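Local coordinates for protein CymD (Pseudomonas putida, PDB 6Z34) that probably carries monoaromatic hydrocarbons across the bacterial outer membrane, as a channel of the FadL family that works by lateral diffusion, at residues A[268-274]-A[313-319]. Sequence-based numbering, arbitrary orientation.
Sequences SGELKLH and EVNFKQK
His274 and Glu313 lean the same way from neighbouring strands: CG of His274 stands anti to the backbone N (chi1 -165°) and the Glu313 chain runs on extended past CG, which brings ND1 of His274 beside the carboxylate, where it donates to OE1 of Glu313 over 3.1 Å. The oxygen lies in the ring plane, but the proton arrives from above the carboxylate, whose plane stands 89° from the imidazole. Lysine replacing Glu313 would probably leave His274 ND1 without its acceptor and set a positive charge close to that of Lys272.

In this antiparallel strand pair of a FadL-family outer membrane protein, Glu270 and Lys317, like Lys272 and Asn315, are each joined by two backbone bonds; Lys317 N reaches Glu270 O at 2.9 Å, almost straight at 166°. Opposite charges on long chains suit this partly exposed face: OE1 of Glu270 and NZ of Lys317 form a long salt bridge of 3.6 Å.

The other face is apolar. CD2 of Leu273 packs alongside Val314, 3.6 Å from its CG2, and CD1 of Leu271 lies 3.9 Å from both Val314 CG1 and Phe316 CB. Apolar residues fit here because Leu203 touches Leu271 and Val314, and Leu188 meets Phe316. Gly269 suits its place because a CB would collide with Lys317 O, only 3.3 Å from Gly269 CA.

Strand 265-273 is thus held between strands 234-259 and 313-318, the latter pairing onward with 324-328; Leu271, Leu273 and Phe316 are buried on one face beside Val314, and on the charged and polar, partly exposed other, hydrogen bonding and charge pairing supplement the backbone bonds.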
loop_
_atom_site.group_PDB
_atom_site.type_symbol
_atom_site.label_atom_id
_atom_site.label_comp_id
_atom_site.label_asym_id
_atom_site.label_seq_id
_atom_site.Cartn_x
_atom_site.Cartn_y
_atom_site.Cartn_z
ATOM N N SER A 268 0.008 31.063 -4.609
ATOM C CA SER A 268 0.886 29.959 -4.949
ATOM C C SER A 268 2.089 29.927 -4.010
ATOM O O SER A 268 2.482 30.944 -3.437
ATOM C CB SER A 268 1.339 30.080 -6.406
ATOM O OG SER A 268 2.576 30.758 -6.502
ATOM N N GLY A 269 2.660 28.742 -3.835
ATOM C CA GLY A 269 3.815 28.629 -2.971
ATOM C C GLY A 269 4.202 27.185 -2.745
ATOM O O GLY A 269 3.736 26.272 -3.433
ATOM N N GLU A 270 5.076 27.007 -1.763
ATOM C CA GLU A 270 5.616 25.708 -1.414
ATOM C C GLU A 270 4.783 25.070 -0.309
ATOM O O GLU A 270 4.261 25.748 0.580
ATOM C CB GLU A 270 7.079 25.840 -0.979
ATOM C CG GLU A 270 7.280 26.329 0.459
ATOM C CD GLU A 270 8.502 25.712 1.141
ATOM O OE1 GLU A 270 9.639 26.038 0.733
ATOM O OE2 GLU A 270 8.320 24.912 2.087
ATOM N N LEU A 271 4.651 23.753 -0.383
ATOM C CA LEU A 271 3.962 22.965 0.627
ATOM C C LEU A 271 4.898 21.889 1.156
ATOM O O LEU A 271 5.648 21.270 0.390
ATOM C CB LEU A 271 2.691 22.311 0.070
ATOM C CG LEU A 271 1.834 21.573 1.097
ATOM C CD1 LEU A 271 1.125 22.572 2.015
ATOM C CD2 LEU A 271 0.828 20.646 0.419
ATOM N N LYS A 272 4.839 21.661 2.461
ATOM C CA LYS A 272 5.622 20.625 3.108
ATOM C C LYS A 272 4.705 19.826 4.022
ATOM O O LYS A 272 3.990 20.406 4.844
ATOM C CB LYS A 272 6.786 21.243 3.890
ATOM C CG LYS A 272 7.471 20.294 4.835
ATOM C CD LYS A 272 8.133 21.038 5.983
ATOM C CE LYS A 272 8.595 20.083 7.064
ATOM N NZ LYS A 272 7.513 19.837 8.046
ATOM N N LEU A 273 4.684 18.505 3.849
ATOM C CA LEU A 273 4.064 17.620 4.829
ATOM C C LEU A 273 5.165 17.050 5.711
ATOM O O LEU A 273 6.276 16.790 5.239
ATOM C CB LEU A 273 3.282 16.483 4.177
ATOM C CG LEU A 273 2.025 16.904 3.432
ATOM C CD1 LEU A 273 1.062 15.743 3.372
ATOM C CD2 LEU A 273 1.391 18.126 4.088
ATOM N N HIS A 274 4.867 16.860 6.994
ATOM C CA HIS A 274 5.960 16.600 7.917
ATOM C C HIS A 274 6.100 15.126 8.283
ATOM O O HIS A 274 6.920 14.404 7.699
ATOM C CB HIS A 274 5.785 17.433 9.183
ATOM C CG HIS A 274 7.016 17.505 10.032
ATOM N ND1 HIS A 274 7.250 18.534 10.918
ATOM C CD2 HIS A 274 8.084 16.677 10.128
ATOM C CE1 HIS A 274 8.407 18.336 11.524
ATOM N NE2 HIS A 274 8.930 17.213 11.068
ATOM N N GLU A 313 2.040 17.567 10.626
ATOM C CA GLU A 313 2.026 18.985 10.309
ATOM C C GLU A 313 1.894 19.229 8.812
ATOM O O GLU A 313 2.370 18.449 7.982
ATOM C CB GLU A 313 3.301 19.664 10.810
ATOM C CG GLU A 313 3.409 19.800 12.317
ATOM C CD GLU A 313 4.786 20.284 12.766
ATOM O OE1 GLU A 313 5.497 20.918 11.954
ATOM O OE2 GLU A 313 5.164 20.019 13.931
ATOM N N VAL A 314 1.257 20.352 8.478
ATOM C CA VAL A 314 1.047 20.798 7.105
ATOM C C VAL A 314 1.397 22.276 7.057
ATOM O O VAL A 314 0.729 23.092 7.707
ATOM C CB VAL A 314 -0.401 20.575 6.639
ATOM C CG1 VAL A 314 -0.570 21.056 5.202
ATOM C CG2 VAL A 314 -0.801 19.092 6.793
ATOM N N ASN A 315 2.451 22.621 6.317
ATOM C CA ASN A 315 2.927 23.995 6.227
ATOM C C ASN A 315 2.933 24.453 4.777
ATOM O O ASN A 315 3.436 23.749 3.894
ATOM C CB ASN A 315 4.332 24.148 6.831
ATOM C CG ASN A 315 4.444 23.534 8.211
ATOM O OD1 ASN A 315 3.434 23.306 8.879
ATOM N ND2 ASN A 315 5.669 23.291 8.659
ATOM N N PHE A 316 2.363 25.630 4.538
ATOM C CA PHE A 316 2.345 26.266 3.230
ATOM C C PHE A 316 3.023 27.621 3.366
ATOM O O PHE A 316 2.760 28.355 4.321
ATOM C CB PHE A 316 0.904 26.413 2.716
ATOM C CG PHE A 316 0.734 27.427 1.611
ATOM C CD1 PHE A 316 0.775 27.035 0.275
ATOM C CD2 PHE A 316 0.501 28.773 1.909
ATOM C CE1 PHE A 316 0.605 27.966 -0.747
ATOM C CE2 PHE A 316 0.332 29.715 0.900
ATOM C CZ PHE A 316 0.384 29.318 -0.427
ATOM N N LYS A 317 3.910 27.942 2.430
ATOM C CA LYS A 317 4.639 29.202 2.457
ATOM C C LYS A 317 4.458 29.872 1.104
ATOM O O LYS A 317 4.811 29.294 0.070
ATOM C CB LYS A 317 6.125 28.999 2.796
ATOM C CG LYS A 317 7.074 29.924 2.037
ATOM C CD LYS A 317 8.479 29.931 2.629
ATOM C CE LYS A 317 9.452 30.565 1.662
ATOM N NZ LYS A 317 9.570 29.659 0.480
ATOM N N GLN A 318 3.883 31.074 1.117
ATOM C CA GLN A 318 3.506 31.760 -0.112
ATOM C C GLN A 318 4.750 32.287 -0.819
ATOM O O GLN A 318 5.557 33.006 -0.224
ATOM C CB GLN A 318 2.534 32.889 0.218
ATOM C CG GLN A 318 2.069 33.722 -0.950
ATOM C CD GLN A 318 1.317 34.973 -0.476
ATOM O OE1 GLN A 318 1.756 35.654 0.447
ATOM N NE2 GLN A 318 0.189 35.269 -1.107
ATOM N N LYS A 319 4.909 31.927 -2.098
ATOM C CA LYS A 319 6.209 32.081 -2.752
ATOM C C LYS A 319 6.554 33.543 -3.029
ATOM O O LYS A 319 7.737 33.880 -3.165
ATOM C CB LYS A 319 6.255 31.266 -4.048
ATOM C CG LYS A 319 7.676 31.053 -4.580
ATOM C CD LYS A 319 8.480 30.096 -3.688
ATOM C CE LYS A 319 9.931 29.968 -4.152
ATOM N NZ LYS A 319 10.665 28.842 -3.495
#